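Local coordinates for monomethylamine corrinoid protein 1 (Methanosarcina barkeri, PDB 3EZX) that carries methyl groups on a corrinoid cofactor between the methyltransferases MtmB and MtbA during methanogenesis from methylamine, at residues F6-V14 with K41-V50; E91-V99 with V135-K146. All coordinates share one frame; numbering follows the deposited sequence.

Interaction 1 of 2, residues F6-V14 with K41-V50; sequences FDKLRDAIV and KGLSVGMKIV
Gly42 and Gly46 of helix 41-50 lie directly against the backbone of helix 6-14, and the two axes come within 6.9 Å of each other. Backbone meets backbone through two CA-H...O contacts running in opposite directions: Arg10 CA lies 3.1 Å from Gly42 O, and Gly46 CA lies 3.5 Å from Arg10 O. Between the glycines, Arg10 packs as a knob among Gly42, Val45, Gly46 and Ile49. Its CG is anti to the backbone N (chi1 167°), which lays the aliphatic part of the chain over Gly46 and brings CD to 3.8 Å from Val45 CG1. A bend at chi3 (68°) then turns the guanidinium back over its own helix, where NE donates to Asp11 OD1 at 3.0 Å and Asp7 OD1 lies above the guanidinium plane of Arg10, a charge-only pairing with no N-H aimed at the oxygen. The spacing of the glycines is that of a GxxxG motif, and the right-handed crossing of -37° between helices that run in the same general direction suits it. The pair belongs to the N-terminal helical bundle of the corrinoid protein. On the inner side Ile13 is a second knob, set among Leu43, Gly46, Met47 and Val50; its CG1 lies 4.0 Å from Leu43 CD2, the two side chains crossing at about a right angle, while its CG2 faces Met47 SD at 4.1 Å. Helix 61-82 covers Leu43, Met47 and Val50 from beyond this pair, and Met47 also touches the bound cobamide. At the other end, Lys41 runs extended across one face of the Phe6 ring, with CB 3.6 Å from the ring centroid in a CH-pi contact and CD over the CZ and CE2 rim.

Interaction 2 of 2, residues E91-V99 with V135-K146; sequences EAGLAITFV and VVEEAAKHKGEK
With chi1 at 176° and chi2 at 75°, Leu94 lays CD2 over one face of the His142 ring, 3.4 Å from its centroid and almost on the normal. Phe98, two strand positions beyond Ile96, instead has CG between its backbone N and carbonyl carbon (chi1 58°), and its ring is met over the face by Val135, whose CG2 sits 4.0 Å from the ring centroid while CG1 reaches toward CE2. Between these two CH-pi contacts Ile96 points at the helix, its CD1 3.8 Å from the methylene Glu138 CG. Leu94, Ile96 and Phe98 thus line the side of strand 94-99 on which helix 135-141 runs antiparallel to it. This is a beta-alpha-beta crossover of the Rossmann-like B12-binding domain: the helix leads from strand 122-125 across strand 94-99 into strand 147-152. Just before that last strand, Lys146 O accepts the Leu94 N-H at 2.9 Å, and the parallel pairing continues with Leu94 and Leu148. His142 ND1 makes a weak hydrogen bond to Glu145 OE2 (2.8 Å), and Glu138 OE2 lies farther off in the plane of the ring. The nearby carboxylates would be expected to favour the protonated imidazole, while the leucine methyl over its face, being apolar, adds no such help.

The two contacts come in series along the chain and lie in different domains, on opposite sides of the molecule's centre. Interaction 1 joins helices 3-14 and 35-55 of the N-terminal bundle, whereas interaction 2 seats helix 132-141 on the parallel four-stranded sheet of the C-terminal Rossmann-like domain. Their centres are 34 Å apart and their nearest atoms about 15 Å, with no touch between them. The cobamide lies between the domains, and helix 35-55 reaches it through Met47. The side chain of Phe98, near the C-terminal end of strand 94-99, is about 8 Å from the bound cobamide. Each contact therefore belongs to the internal build of one of the two domains that enclose the methyl-carrying cofactor.

Interaction 1 of 2, residues F6-V14 with K41-V50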
loop_
_atom_site.group_PDB
_atom_site.type_symbol
_atom_site.label_atom_id
_atom_site.label_comp_id
_atom_site.label_asym_id
_atom_site.label_seq_id
_atom_site.Cartn_x
_atom_site.Cartn_y
_atom_site.Cartn_z
ATOM N N PHE A 6 -18.157 -1.336 -12.408
ATOM C CA PHE A 6 -17.635 -1.171 -11.058
ATOM C C PHE A 6 -18.204 -2.298 -10.178
ATOM O O PHE A 6 -17.473 -2.973 -9.444
ATOM C CB PHE A 6 -18.039 0.183 -10.471
ATOM C CG PHE A 6 -17.239 1.337 -11.003
ATOM C CD1 PHE A 6 -15.866 1.219 -11.176
ATOM C CD2 PHE A 6 -17.846 2.551 -11.291
ATOM C CE1 PHE A 6 -15.106 2.289 -11.627
ATOM C CE2 PHE A 6 -17.099 3.630 -11.741
ATOM C CZ PHE A 6 -15.718 3.499 -11.910
ATOM N N ASP A 7 -19.516 -2.499 -10.261
ATOM C CA ASP A 7 -20.188 -3.537 -9.498
ATOM C C ASP A 7 -19.612 -4.915 -9.851
ATOM O O ASP A 7 -19.413 -5.756 -8.971
ATOM C CB ASP A 7 -21.701 -3.516 -9.778
ATOM C CG ASP A 7 -22.352 -2.167 -9.463
ATOM O OD1 ASP A 7 -22.089 -1.592 -8.388
ATOM O OD2 ASP A 7 -23.151 -1.688 -10.297
ATOM N N LYS A 8 -19.344 -5.143 -11.136
ATOM C CA LYS A 8 -18.781 -6.414 -11.581
ATOM C C LYS A 8 -17.398 -6.642 -10.970
ATOM O O LYS A 8 -17.045 -7.763 -10.582
ATOM C CB LYS A 8 -18.681 -6.449 -13.107
ATOM C CG LYS A 8 -20.007 -6.579 -13.830
ATOM C CD LYS A 8 -19.795 -6.832 -15.314
ATOM C CE LYS A 8 -21.120 -7.095 -16.016
ATOM N NZ LYS A 8 -20.936 -7.459 -17.454
ATOM N N LEU A 9 -16.616 -5.572 -10.903
ATOM C CA LEU A 9 -15.285 -5.631 -10.321
ATOM C C LEU A 9 -15.445 -5.874 -8.825
ATOM O O LEU A 9 -14.774 -6.723 -8.241
ATOM C CB LEU A 9 -14.545 -4.314 -10.574
ATOM C CG LEU A 9 -14.183 -4.063 -12.040
ATOM C CD1 LEU A 9 -13.775 -2.615 -12.252
ATOM C CD2 LEU A 9 -13.068 -5.016 -12.450
ATOM N N ARG A 10 -16.348 -5.121 -8.210
ATOM C CA ARG A 10 -16.618 -5.262 -6.787
ATOM C C ARG A 10 -17.027 -6.700 -6.466
ATOM O O ARG A 10 -16.500 -7.310 -5.532
ATOM C CB ARG A 10 -17.744 -4.309 -6.376
ATOM C CG ARG A 10 -18.329 -4.571 -4.998
ATOM C CD ARG A 10 -19.701 -3.937 -4.873
ATOM N NE ARG A 10 -20.688 -4.590 -5.733
ATOM C CZ ARG A 10 -21.928 -4.145 -5.924
ATOM N NH1 ARG A 10 -22.340 -3.038 -5.319
ATOM N NH2 ARG A 10 -22.759 -4.803 -6.719
ATOM N N ASP A 11 -17.962 -7.236 -7.248
ATOM C CA ASP A 11 -18.460 -8.594 -7.035
ATOM C C ASP A 11 -17.440 -9.691 -7.310
ATOM O O ASP A 11 -17.470 -10.744 -6.672
ATOM C CB ASP A 11 -19.716 -8.851 -7.878
ATOM C CG ASP A 11 -20.869 -7.928 -7.514
ATOM O OD1 ASP A 11 -20.988 -7.566 -6.323
ATOM O OD2 ASP A 11 -21.664 -7.574 -8.414
ATOM N N ALA A 12 -16.541 -9.456 -8.260
ATOM C CA ALA A 12 -15.528 -10.454 -8.587
ATOM C C ALA A 12 -14.672 -10.743 -7.360
ATOM O O ALA A 12 -14.232 -11.877 -7.149
ATOM C CB ALA A 12 -14.660 -9.964 -9.731
ATOM N N ILE A 13 -14.438 -9.709 -6.555
ATOM C CA ILE A 13 -13.652 -9.847 -5.336
ATOM C C ILE A 13 -14.508 -10.524 -4.262
ATOM O O ILE A 13 -14.081 -11.492 -3.626
ATOM C CB ILE A 13 -13.184 -8.469 -4.817
ATOM C CG1 ILE A 13 -12.294 -7.794 -5.860
ATOM C CG2 ILE A 13 -12.412 -8.629 -3.518
ATOM C CD1 ILE A 13 -11.020 -8.554 -6.162
ATOM N N VAL A 14 -15.723 -10.019 -4.076
ATOM C CA VAL A 14 -16.638 -10.573 -3.087
ATOM C C VAL A 14 -16.899 -12.058 -3.322
ATOM O O VAL A 14 -17.007 -12.828 -2.371
ATOM C CB VAL A 14 -17.999 -9.830 -3.090
ATOM C CG1 VAL A 14 -18.898 -10.402 -2.009
ATOM C CG2 VAL A 14 -17.791 -8.332 -2.866
ATOM N N LYS A 41 -13.120 2.487 -6.976
ATOM C CA LYS A 41 -14.571 2.381 -7.127
ATOM C C LYS A 41 -15.076 0.963 -7.387
ATOM O O LYS A 41 -16.288 0.727 -7.407
ATOM C CB LYS A 41 -15.061 3.318 -8.234
ATOM C CG LYS A 41 -15.037 4.786 -7.832
ATOM C CD LYS A 41 -15.451 5.694 -8.975
ATOM C CE LYS A 41 -15.354 7.159 -8.566
ATOM N NZ LYS A 41 -15.625 8.081 -9.707
ATOM N N GLY A 42 -14.149 0.023 -7.564
ATOM C CA GLY A 42 -14.527 -1.356 -7.827
ATOM C C GLY A 42 -13.881 -2.421 -6.952
ATOM O O GLY A 42 -14.544 -3.025 -6.108
ATOM N N LEU A 43 -12.591 -2.666 -7.168
ATOM C CA LEU A 43 -11.856 -3.670 -6.408
ATOM C C LEU A 43 -11.841 -3.345 -4.920
ATOM O O LEU A 43 -12.195 -4.187 -4.097
ATOM C CB LEU A 43 -10.419 -3.783 -6.929
ATOM C CG LEU A 43 -10.261 -4.058 -8.433
ATOM C CD1 LEU A 43 -8.791 -3.989 -8.801
ATOM C CD2 LEU A 43 -10.847 -5.419 -8.795
ATOM N N SER A 44 -11.433 -2.128 -4.571
ATOM C CA SER A 44 -11.387 -1.719 -3.172
ATOM C C SER A 44 -12.757 -1.811 -2.497
ATOM O O SER A 44 -12.857 -2.223 -1.342
ATOM C CB SER A 44 -10.847 -0.293 -3.055
ATOM O OG SER A 44 -9.498 -0.220 -3.460
ATOM N N VAL A 45 -13.809 -1.421 -3.214
ATOM C CA VAL A 45 -15.169 -1.485 -2.677
ATOM C C VAL A 45 -15.480 -2.920 -2.284
ATOM O O VAL A 45 -16.031 -3.181 -1.211
ATOM C CB VAL A 45 -16.245 -1.040 -3.719
ATOM C CG1 VAL A 45 -17.649 -1.207 -3.135
ATOM C CG2 VAL A 45 -16.026 0.405 -4.124
ATOM N N GLY A 46 -15.124 -3.845 -3.170
ATOM C CA GLY A 46 -15.349 -5.257 -2.927
ATOM C C GLY A 46 -14.487 -5.774 -1.790
ATOM O O GLY A 46 -14.972 -6.520 -0.943
ATOM N N MET A 47 -13.211 -5.391 -1.757
ATOM C CA MET A 47 -12.330 -5.856 -0.686
ATOM C C MET A 47 -12.857 -5.438 0.689
ATOM O O MET A 47 -12.686 -6.156 1.675
ATOM C CB MET A 47 -10.908 -5.323 -0.868
ATOM C CG MET A 47 -9.848 -6.075 -0.039
ATOM S SD MET A 47 -9.598 -7.799 -0.586
ATOM C CE MET A 47 -10.747 -8.631 0.478
ATOM N N LYS A 48 -13.495 -4.271 0.750
ATOM C CA LYS A 48 -14.060 -3.774 1.997
ATOM C C LYS A 48 -15.221 -4.664 2.429
ATOM O O LYS A 48 -15.303 -5.063 3.587
ATOM C CB LYS A 48 -14.551 -2.338 1.825
ATOM C CG LYS A 48 -15.157 -1.747 3.087
ATOM C CD LYS A 48 -15.662 -0.332 2.859
ATOM C CE LYS A 48 -16.246 0.257 4.138
ATOM N NZ LYS A 48 -16.757 1.643 3.926
ATOM N N ILE A 49 -16.118 -4.976 1.495
ATOM C CA ILE A 49 -17.260 -5.835 1.800
ATOM C C ILE A 49 -16.788 -7.205 2.282
ATOM O O ILE A 49 -17.323 -7.753 3.247
ATOM C CB ILE A 49 -18.165 -6.026 0.564
ATOM C CG1 ILE A 49 -18.849 -4.703 0.216
ATOM C CG2 ILE A 49 -19.181 -7.134 0.822
ATOM C CD1 ILE A 49 -19.693 -4.746 -1.047
ATOM N N VAL A 50 -15.779 -7.748 1.604
ATOM C CA VAL A 50 -15.218 -9.049 1.955
ATOM C C VAL A 50 -14.572 -8.967 3.330
ATOM O O VAL A 50 -14.498 -9.959 4.056
ATOM C CB VAL A 50 -14.158 -9.502 0.917
ATOM C CG1 VAL A 50 -13.509 -10.810 1.358
ATOM C CG2 VAL A 50 -14.813 -9.680 -0.448
HETATM O O HOH W 1 -19.257 -0.974 -6.677
#

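Interaction 2 of 2, residues E91-V99 with V135-K146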
loop_
_atom_site.group_PDB
_atom_site.type_symbol
_atom_site.label_atom_id
_atom_site.label_comp_id
_atom_site.label_asym_id
_atom_site.label_seq_id
_atom_site.Cartn_x
_atom_site.Cartn_y
_atom_site.Cartn_z
ATOM N N GLU A 91 12.783 13.463 -9.872
ATOM C CA GLU A 91 12.961 12.613 -8.699
ATOM C C GLU A 91 12.835 13.413 -7.411
ATOM O O GLU A 91 13.826 13.921 -6.888
ATOM C CB GLU A 91 14.332 11.934 -8.740
ATOM C CG GLU A 91 14.560 11.107 -9.987
ATOM C CD GLU A 91 13.492 10.051 -10.181
ATOM O OE1 GLU A 91 13.416 9.121 -9.349
ATOM O OE2 GLU A 91 12.725 10.154 -11.162
ATOM N N ALA A 92 11.611 13.519 -6.902
ATOM C CA ALA A 92 11.348 14.258 -5.672
ATOM C C ALA A 92 12.020 13.599 -4.477
ATOM O O ALA A 92 11.850 14.044 -3.341
ATOM C CB ALA A 92 9.848 14.355 -5.432
ATOM N N GLY A 93 12.780 12.537 -4.734
ATOM C CA GLY A 93 13.465 11.852 -3.654
ATOM C C GLY A 93 13.467 10.340 -3.772
ATOM O O GLY A 93 12.974 9.775 -4.750
ATOM N N LEU A 94 14.030 9.687 -2.760
ATOM C CA LEU A 94 14.113 8.234 -2.722
ATOM C C LEU A 94 13.159 7.665 -1.684
ATOM O O LEU A 94 13.206 8.043 -0.513
ATOM C CB LEU A 94 15.532 7.792 -2.373
ATOM C CG LEU A 94 15.701 6.276 -2.202
ATOM C CD1 LEU A 94 15.682 5.622 -3.575
ATOM C CD2 LEU A 94 17.004 5.973 -1.479
ATOM N N ALA A 95 12.296 6.754 -2.114
ATOM C CA ALA A 95 11.352 6.139 -1.200
ATOM C C ALA A 95 11.749 4.694 -0.945
ATOM O O ALA A 95 11.935 3.911 -1.874
ATOM C CB ALA A 95 9.951 6.195 -1.780
ATOM N N ILE A 96 11.900 4.356 0.328
ATOM C CA ILE A 96 12.248 3.007 0.751
ATOM C C ILE A 96 10.962 2.422 1.325
ATOM O O ILE A 96 10.547 2.797 2.431
ATOM C CB ILE A 96 13.355 3.037 1.840
ATOM C CG1 ILE A 96 14.622 3.728 1.289
ATOM C CG2 ILE A 96 13.650 1.620 2.307
ATOM C CD1 ILE A 96 15.700 3.932 2.346
ATOM N N THR A 97 10.330 1.530 0.563
ATOM C CA THR A 97 9.065 0.917 0.957
ATOM C C THR A 97 9.166 -0.472 1.568
ATOM O O THR A 97 9.963 -1.303 1.126
ATOM C CB THR A 97 8.096 0.826 -0.259
ATOM O OG1 THR A 97 8.768 0.228 -1.382
ATOM C CG2 THR A 97 7.582 2.216 -0.654
ATOM N N PHE A 98 8.321 -0.737 2.559
ATOM C CA PHE A 98 8.376 -2.031 3.223
ATOM C C PHE A 98 7.110 -2.340 4.017
ATOM O O PHE A 98 6.315 -1.455 4.312
ATOM C CB PHE A 98 9.560 -2.024 4.180
ATOM C CG PHE A 98 9.479 -0.925 5.204
ATOM C CD1 PHE A 98 8.893 -1.156 6.439
ATOM C CD2 PHE A 98 9.950 0.352 4.916
ATOM C CE1 PHE A 98 8.770 -0.131 7.376
ATOM C CE2 PHE A 98 9.832 1.381 5.843
ATOM C CZ PHE A 98 9.241 1.139 7.078
ATOM N N VAL A 99 6.928 -3.611 4.349
ATOM C CA VAL A 99 5.802 -4.047 5.151
ATOM C C VAL A 99 6.443 -4.542 6.452
ATOM O O VAL A 99 7.440 -5.255 6.417
ATOM C CB VAL A 99 5.048 -5.200 4.473
ATOM C CG1 VAL A 99 3.839 -5.585 5.308
ATOM C CG2 VAL A 99 4.636 -4.796 3.071
ATOM N N VAL A 135 15.740 -1.971 7.587
ATOM C CA VAL A 135 15.182 -0.721 7.087
ATOM C C VAL A 135 16.152 0.367 7.526
ATOM O O VAL A 135 16.445 1.300 6.777
ATOM C CB VAL A 135 13.777 -0.428 7.682
ATOM C CG1 VAL A 135 13.270 0.918 7.188
ATOM C CG2 VAL A 135 12.797 -1.519 7.281
ATOM N N VAL A 136 16.655 0.226 8.750
ATOM C CA VAL A 136 17.615 1.170 9.305
ATOM C C VAL A 136 18.917 1.085 8.515
ATOM O O VAL A 136 19.552 2.098 8.242
ATOM C CB VAL A 136 17.919 0.870 10.787
ATOM C CG1 VAL A 136 18.991 1.816 11.301
ATOM C CG2 VAL A 136 16.661 1.021 11.613
ATOM N N GLU A 137 19.312 -0.130 8.150
ATOM C CA GLU A 137 20.537 -0.318 7.385
ATOM C C GLU A 137 20.394 0.316 6.010
ATOM O O GLU A 137 21.344 0.896 5.481
ATOM C CB GLU A 137 20.868 -1.809 7.249
ATOM C CG GLU A 137 21.651 -2.367 8.429
ATOM C CD GLU A 137 21.929 -3.856 8.313
ATOM O OE1 GLU A 137 22.289 -4.315 7.207
ATOM O OE2 GLU A 137 21.801 -4.565 9.335
ATOM N N GLU A 138 19.198 0.212 5.441
ATOM C CA GLU A 138 18.930 0.774 4.125
ATOM C C GLU A 138 18.973 2.296 4.203
ATOM O O GLU A 138 19.515 2.958 3.315
ATOM C CB GLU A 138 17.558 0.319 3.631
ATOM C CG GLU A 138 17.326 0.514 2.140
ATOM C CD GLU A 138 18.319 -0.262 1.293
ATOM O OE1 GLU A 138 18.704 -1.376 1.707
ATOM O OE2 GLU A 138 18.706 0.233 0.212
ATOM N N ALA A 139 18.406 2.844 5.275
ATOM C CA ALA A 139 18.376 4.289 5.473
ATOM C C ALA A 139 19.781 4.848 5.683
ATOM O O ALA A 139 20.081 5.967 5.268
ATOM C CB ALA A 139 17.493 4.636 6.665
ATOM N N ALA A 140 20.636 4.060 6.331
ATOM C CA ALA A 140 22.012 4.462 6.603
ATOM C C ALA A 140 22.811 4.604 5.313
ATOM O O ALA A 140 23.556 5.565 5.140
ATOM C CB ALA A 140 22.681 3.441 7.523
ATOM N N LYS A 141 22.654 3.640 4.410
ATOM C CA LYS A 141 23.359 3.656 3.132
ATOM C C LYS A 141 23.007 4.914 2.349
ATOM O O LYS A 141 23.764 5.347 1.484
ATOM C CB LYS A 141 22.978 2.430 2.289
ATOM C CG LYS A 141 23.205 1.084 2.964
ATOM C CD LYS A 141 22.642 -0.053 2.118
ATOM C CE LYS A 141 22.675 -1.380 2.865
ATOM N NZ LYS A 141 21.983 -2.468 2.114
ATOM N N HIS A 142 21.851 5.494 2.656
ATOM C CA HIS A 142 21.388 6.694 1.966
ATOM C C HIS A 142 21.337 7.917 2.878
ATOM O O HIS A 142 20.567 8.848 2.640
ATOM C CB HIS A 142 20.002 6.437 1.364
ATOM C CG HIS A 142 19.999 5.415 0.270
ATOM N ND1 HIS A 142 20.545 5.654 -0.972
ATOM C CD2 HIS A 142 19.532 4.145 0.236
ATOM C CE1 HIS A 142 20.414 4.575 -1.725
ATOM N NE2 HIS A 142 19.803 3.646 -1.015
ATOM N N LYS A 143 22.160 7.918 3.918
ATOM C CA LYS A 143 22.185 9.035 4.852
ATOM C C LYS A 143 22.638 10.316 4.167
ATOM O O LYS A 143 23.613 10.321 3.412
ATOM C CB LYS A 143 23.119 8.727 6.026
ATOM C CG LYS A 143 23.087 9.769 7.138
ATOM C CD LYS A 143 23.990 9.355 8.291
ATOM C CE LYS A 143 23.803 10.254 9.502
ATOM N NZ LYS A 143 24.634 9.807 10.654
ATOM N N GLY A 144 21.919 11.402 4.433
ATOM C CA GLY A 144 22.273 12.682 3.852
ATOM C C GLY A 144 21.466 13.091 2.637
ATOM O O GLY A 144 21.358 14.280 2.335
ATOM N N GLU A 145 20.899 12.118 1.932
ATOM C CA GLU A 145 20.113 12.436 0.750
ATOM C C GLU A 145 18.620 12.533 1.047
ATOM O O GLU A 145 18.196 12.405 2.193
ATOM C CB GLU A 145 20.385 11.413 -0.360
ATOM C CG GLU A 145 20.194 9.963 0.029
ATOM C CD GLU A 145 20.797 9.010 -0.990
ATOM O OE1 GLU A 145 22.038 8.990 -1.130
ATOM O OE2 GLU A 145 20.031 8.283 -1.655
ATOM N N LYS A 146 17.830 12.784 0.010
ATOM C CA LYS A 146 16.388 12.916 0.158
ATOM C C LYS A 146 15.788 11.525 0.335
ATOM O O LYS A 146 15.660 10.774 -0.633
ATOM C CB LYS A 146 15.804 13.585 -1.083
ATOM C CG LYS A 146 14.570 14.424 -0.816
ATOM C CD LYS A 146 14.896 15.614 0.071
ATOM C CE LYS A 146 13.706 16.554 0.189
ATOM N NZ LYS A 146 13.999 17.724 1.064
#